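Local structure of CRISPR system Cmr subunit Cmr1-1 (Pyrococcus furiosus, 4W8Z) at residues Lys224-Val230 and Val335-Gly341; Ser282-Phe286 and Arg298-Gln304. The protein binds RNA and, with Cmr6, caps the type III-B Cmr ribonucleoprotein complex, a CRISPR system that targets invading nucleic acids. All blocks are in the same frame, centred on the assembly; numbering follows the deposited sequence.

Contact 1: Lys224-Val230 and Val335-Gly341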
# COMPACT_ATOMS: atom_id res chain seq x y z
N LYS A 224 -11.27 -7.61 2.28
CA LYS A 224 -12.58 -8.04 1.77
C LYS A 224 -13.36 -6.90 1.14
O LYS A 224 -13.95 -7.06 0.07
CB LYS A 224 -13.41 -8.66 2.89
CG LYS A 224 -14.70 -9.31 2.39
CD LYS A 224 -15.66 -9.59 3.53
CE LYS A 224 -16.59 -10.73 3.18
NZ LYS A 224 -15.84 -12.02 3.08
N PHE A 225 -13.37 -5.76 1.80
CA PHE A 225 -14.13 -4.62 1.32
C PHE A 225 -13.23 -3.59 0.66
O PHE A 225 -13.11 -2.46 1.14
CB PHE A 225 -14.93 -4.00 2.46
CG PHE A 225 -16.01 -4.90 3.00
CD1 PHE A 225 -17.18 -5.10 2.29
CD2 PHE A 225 -15.83 -5.58 4.19
CE1 PHE A 225 -18.17 -5.94 2.77
CE2 PHE A 225 -16.81 -6.42 4.68
CZ PHE A 225 -17.98 -6.60 3.97
N SER A 226 -12.60 -3.99 -0.44
CA SER A 226 -11.72 -3.10 -1.18
C SER A 226 -11.81 -3.36 -2.68
O SER A 226 -12.32 -4.40 -3.10
CB SER A 226 -10.27 -3.25 -0.70
OG SER A 226 -9.75 -4.52 -1.03
N ASP A 227 -11.32 -2.42 -3.48
CA ASP A 227 -11.24 -2.61 -4.92
C ASP A 227 -9.79 -2.57 -5.36
O ASP A 227 -9.06 -1.65 -5.01
CB ASP A 227 -12.03 -1.55 -5.67
CG ASP A 227 -13.51 -1.88 -5.77
OD1 ASP A 227 -13.91 -2.97 -5.30
OD2 ASP A 227 -14.26 -1.06 -6.35
N VAL A 228 -9.38 -3.58 -6.13
CA VAL A 228 -8.03 -3.61 -6.66
C VAL A 228 -8.09 -3.61 -8.18
O VAL A 228 -8.80 -4.41 -8.78
CB VAL A 228 -7.25 -4.85 -6.17
CG1 VAL A 228 -5.83 -4.83 -6.69
CG2 VAL A 228 -7.24 -4.91 -4.65
N GLU A 229 -7.35 -2.69 -8.79
CA GLU A 229 -7.33 -2.53 -10.24
C GLU A 229 -5.91 -2.41 -10.75
O GLU A 229 -5.01 -1.98 -10.03
CB GLU A 229 -8.12 -1.29 -10.65
CG GLU A 229 -9.58 -1.32 -10.27
CD GLU A 229 -10.23 0.05 -10.32
OE1 GLU A 229 -11.47 0.11 -10.47
OE2 GLU A 229 -9.51 1.06 -10.21
N VAL A 230 -5.70 -2.79 -12.01
CA VAL A 230 -4.41 -2.63 -12.66
C VAL A 230 -4.57 -2.02 -14.05
O VAL A 230 -5.65 -2.05 -14.64
CB VAL A 230 -3.65 -3.97 -12.80
CG1 VAL A 230 -3.45 -4.63 -11.44
CG2 VAL A 230 -4.39 -4.90 -13.75
N VAL A 335 -8.47 -0.13 -17.86
CA VAL A 335 -8.24 -0.59 -16.49
C VAL A 335 -8.94 -1.92 -16.24
O VAL A 335 -10.10 -2.09 -16.60
CB VAL A 335 -8.74 0.45 -15.47
CG1 VAL A 335 -8.67 -0.10 -14.05
CG2 VAL A 335 -7.96 1.74 -15.60
N THR A 336 -8.23 -2.87 -15.63
CA THR A 336 -8.82 -4.17 -15.33
C THR A 336 -9.10 -4.33 -13.85
O THR A 336 -8.21 -4.13 -13.02
CB THR A 336 -7.90 -5.32 -15.78
OG1 THR A 336 -7.72 -5.25 -17.20
CG2 THR A 336 -8.51 -6.67 -15.41
N LYS A 337 -10.33 -4.70 -13.51
CA LYS A 337 -10.69 -4.97 -12.12
C LYS A 337 -10.13 -6.32 -11.67
O LYS A 337 -10.37 -7.35 -12.31
CB LYS A 337 -12.21 -4.94 -11.94
CG LYS A 337 -12.68 -5.07 -10.50
CD LYS A 337 -13.64 -3.95 -10.12
CE LYS A 337 -12.89 -2.65 -9.83
NZ LYS A 337 -13.80 -1.48 -9.59
N VAL A 338 -9.37 -6.31 -10.58
CA VAL A 338 -8.74 -7.52 -10.05
C VAL A 338 -9.57 -8.10 -8.91
O VAL A 338 -9.70 -9.31 -8.77
CB VAL A 338 -7.30 -7.23 -9.56
CG1 VAL A 338 -6.66 -8.49 -8.99
CG2 VAL A 338 -6.45 -6.67 -10.70
N TRP A 339 -10.13 -7.21 -8.10
CA TRP A 339 -10.91 -7.60 -6.92
C TRP A 339 -11.99 -6.56 -6.64
O TRP A 339 -11.71 -5.37 -6.57
CB TRP A 339 -9.98 -7.77 -5.72
CG TRP A 339 -10.67 -8.19 -4.46
CD1 TRP A 339 -11.03 -7.39 -3.42
CD2 TRP A 339 -11.08 -9.51 -4.11
NE1 TRP A 339 -11.63 -8.13 -2.44
CE2 TRP A 339 -11.68 -9.44 -2.84
CE3 TRP A 339 -11.00 -10.76 -4.75
CZ2 TRP A 339 -12.20 -10.56 -2.19
CZ3 TRP A 339 -11.52 -11.87 -4.10
CH2 TRP A 339 -12.11 -11.76 -2.84
N GLY A 340 -13.23 -7.01 -6.49
CA GLY A 340 -14.34 -6.11 -6.29
C GLY A 340 -15.05 -6.32 -4.97
O GLY A 340 -15.92 -7.18 -4.86
N GLY A 341 -14.68 -5.52 -3.97
CA GLY A 341 -15.33 -5.57 -2.67
C GLY A 341 -16.61 -4.76 -2.68
O GLY A 341 -17.45 -4.91 -1.80
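Lys337 meets Glu229 and Asp227 through a folded chain. Its CG is anti to the backbone N (chi1 -174°), and bends at chi2 and chi3 turn the ammonium group back over the neighbouring strand. CG of Glu229 lies beside its own backbone N (chi1 -61°), and the extended chain carries OE1 to Lys337 NZ, 3.0 Å away. NZ comes to the anti side of that carboxylate, somewhat out of its plane. The bond from Lys337 NZ to Asp227 OD2 is weak, at 3.3 Å.

The backbones pair antiparallel. Val230 and Thr336 form a hydrogen-bonded pair. A classic beta bulge follows, where Val338 and Trp339 both face Val228. Val228 O accepts from Val338 N at 2.7 Å and from Trp339 N at 3.2 Å. Further along, Gly341 N bonds to Ser226 O at 2.8 Å and weakly to Asp227 OD1.

On the face of Val228, Val230 and Trp339, Val230 CG1 packs on Val338 CG2 at 3.7 Å. Helix 188-206 covers this side. Trp339 CD1 lies 3.3 Å from Ser226 O.

Glu229 OE1 also pairs with Lys301. Two lysines therefore share one buried carboxylate, which probably keeps Glu229 ionised.

Contact 2: Ser282-Phe286 and Arg298-Gln304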
# COMPACT_ATOMS: atom_id res chain seq x y z
N SER A 282 -13.22 7.44 -0.62
CA SER A 282 -12.40 6.53 0.16
C SER A 282 -10.92 6.64 -0.19
O SER A 282 -10.58 7.12 -1.28
CB SER A 282 -12.90 5.10 -0.06
OG SER A 282 -14.31 5.06 0.04
N PRO A 283 -10.04 6.21 0.72
CA PRO A 283 -8.60 6.22 0.44
C PRO A 283 -8.23 5.46 -0.83
O PRO A 283 -8.81 4.40 -1.12
CB PRO A 283 -7.99 5.53 1.67
CG PRO A 283 -8.98 5.77 2.75
CD PRO A 283 -10.32 5.74 2.09
N LEU A 284 -7.28 5.99 -1.59
CA LEU A 284 -6.76 5.31 -2.77
C LEU A 284 -5.23 5.26 -2.70
O LEU A 284 -4.58 6.28 -2.51
CB LEU A 284 -7.23 6.00 -4.05
CG LEU A 284 -6.93 5.34 -5.40
CD1 LEU A 284 -7.96 5.77 -6.42
CD2 LEU A 284 -5.54 5.70 -5.89
N TRP A 285 -4.67 4.06 -2.85
CA TRP A 285 -3.22 3.90 -2.91
C TRP A 285 -2.85 3.48 -4.31
O TRP A 285 -3.64 2.83 -4.99
CB TRP A 285 -2.72 2.86 -1.92
CG TRP A 285 -3.09 3.09 -0.49
CD1 TRP A 285 -3.79 4.14 0.03
CD2 TRP A 285 -2.77 2.24 0.62
NE1 TRP A 285 -3.92 3.99 1.39
CE2 TRP A 285 -3.31 2.83 1.77
CE3 TRP A 285 -2.09 1.03 0.74
CZ2 TRP A 285 -3.18 2.26 3.03
CZ3 TRP A 285 -1.96 0.46 1.99
CH2 TRP A 285 -2.51 1.07 3.12
N PHE A 286 -1.66 3.84 -4.76
CA PHE A 286 -1.17 3.27 -6.00
C PHE A 286 0.31 2.95 -5.94
O PHE A 286 1.05 3.44 -5.08
CB PHE A 286 -1.47 4.20 -7.19
CG PHE A 286 -0.88 5.57 -7.09
CD1 PHE A 286 0.40 5.83 -7.56
CD2 PHE A 286 -1.62 6.62 -6.57
CE1 PHE A 286 0.94 7.11 -7.48
CE2 PHE A 286 -1.08 7.90 -6.49
CZ PHE A 286 0.20 8.14 -6.95
N ARG A 298 -0.79 -0.31 -10.22
CA ARG A 298 -1.70 -0.96 -9.29
C ARG A 298 -2.44 0.05 -8.43
O ARG A 298 -1.83 0.92 -7.83
CB ARG A 298 -0.95 -1.94 -8.39
CG ARG A 298 -1.83 -2.67 -7.40
CD ARG A 298 -1.02 -3.65 -6.56
NE ARG A 298 0.01 -2.96 -5.78
CZ ARG A 298 1.24 -3.41 -5.60
NH1 ARG A 298 1.61 -4.57 -6.15
NH2 ARG A 298 2.11 -2.72 -4.88
N ILE A 299 -3.77 -0.07 -8.38
CA ILE A 299 -4.59 0.82 -7.58
C ILE A 299 -5.43 0.03 -6.59
O ILE A 299 -6.06 -0.96 -6.95
CB ILE A 299 -5.53 1.67 -8.46
CG1 ILE A 299 -4.71 2.54 -9.41
CG2 ILE A 299 -6.44 2.53 -7.61
CD1 ILE A 299 -5.13 2.40 -10.85
N ILE A 300 -5.43 0.45 -5.32
CA ILE A 300 -6.33 -0.17 -4.36
C ILE A 300 -7.17 0.89 -3.65
O ILE A 300 -6.67 1.95 -3.27
CB ILE A 300 -5.55 -1.04 -3.33
CG1 ILE A 300 -6.52 -1.71 -2.35
CG2 ILE A 300 -4.51 -0.21 -2.59
CD1 ILE A 300 -5.93 -2.89 -1.61
N LYS A 301 -8.47 0.61 -3.51
CA LYS A 301 -9.41 1.53 -2.86
C LYS A 301 -10.07 0.88 -1.64
O LYS A 301 -10.67 -0.19 -1.76
CB LYS A 301 -10.48 1.98 -3.86
CG LYS A 301 -9.98 3.02 -4.85
CD LYS A 301 -10.96 3.23 -6.00
CE LYS A 301 -10.88 2.09 -7.00
NZ LYS A 301 -11.65 2.38 -8.25
N PHE A 302 -9.96 1.52 -0.48
CA PHE A 302 -10.47 0.94 0.77
C PHE A 302 -11.80 1.53 1.23
O PHE A 302 -11.88 2.72 1.53
CB PHE A 302 -9.45 1.13 1.90
CG PHE A 302 -8.16 0.41 1.68
CD1 PHE A 302 -8.06 -0.95 1.91
CD2 PHE A 302 -7.03 1.10 1.26
CE1 PHE A 302 -6.87 -1.62 1.71
CE2 PHE A 302 -5.83 0.44 1.07
CZ PHE A 302 -5.75 -0.92 1.30
N PHE A 303 -12.84 0.70 1.32
CA PHE A 303 -14.15 1.18 1.74
C PHE A 303 -14.47 0.74 3.17
O PHE A 303 -14.48 -0.46 3.45
CB PHE A 303 -15.24 0.69 0.78
CG PHE A 303 -14.97 1.02 -0.67
CD1 PHE A 303 -15.01 2.33 -1.11
CD2 PHE A 303 -14.69 0.01 -1.58
CE1 PHE A 303 -14.76 2.63 -2.44
CE2 PHE A 303 -14.44 0.31 -2.91
CZ PHE A 303 -14.48 1.62 -3.34
N GLN A 304 -14.70 1.69 4.06
CA GLN A 304 -15.10 1.38 5.44
C GLN A 304 -16.10 2.39 6.00
O GLN A 304 -16.56 3.28 5.28
CB GLN A 304 -13.87 1.30 6.35
CG GLN A 304 -13.28 2.64 6.75
CD GLN A 304 -11.99 2.94 6.03
OE1 GLN A 304 -11.98 3.23 4.84
NE2 GLN A 304 -10.88 2.88 6.76
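Trp285 and Phe302 form the aromatic contact between Ser282-Phe286 and Arg298-Gln304. The pair is T-shaped: the edge of Phe302 points at the face of the indole. Phe302 CE2 sits over the centre of that face, 3.5 Å from Trp285 CE2. The ring planes are at 64°, and the centroid of the indole six-membered ring is 4.7 Å from that of Phe302. Both first torsions place CG beside the backbone N (Trp285 chi1 -56°, Phe302 chi1 -64°), which brings the two rings together across the strands. Trp44 meets the Trp285 ring, and Trp45 of the same helix, 38-54, touches Phe302.

Aliphatic contacts lie on both faces of the sheet. Beside the aromatic pair, Ile300 CG2 packs against Trp285 CB at 3.6 Å, the two side chains pointing the same way. On the other face, Leu284 CG meets Ile299 CG2 at 3.6 Å. The methylenes of Lys301 run alongside Leu284, with CG 3.8 Å from Leu284 CD1. The ammonium group of Lys301 continues to Asp326.

The hydrogen bonds are all backbone to backbone. Trp285 and Ile300 bond in both directions, with Trp285 N to Ile300 O at 2.9 Å. Phe302 N donates to Pro283 O at 3.2 Å. CA-H...O contacts lie between these bonds, such as Leu284 CA to Ile300 O.

This is the regular antiparallel pairing of a beta hairpin, built from strands 284-291 and 294-302. It belongs to the sheet of the Cmr1-like C-terminal region, a family of the RAMPS-Cas5-like clan.

How the contacts relate
Both contacts belong to one antiparallel sheet. Strand 226-231 of contact 1 lies next to strand 294-302 of contact 2, and probable backbone hydrogen bonds join Asp227 to Lys301 and Glu229 to Ile299. Contact 2 is buried and links neighbouring hairpin strands. Contact 1 is partly buried and pairs two segments far apart in sequence, of which 335-341 is close to the C-terminal end. Their chemistry differs accordingly. Contact 2 has regular pairing and largely apolar and aromatic side-chain contacts. Contact 1 has a bulge and a salt-bridge network that includes the exposed Lys337. Lys301 takes part in both.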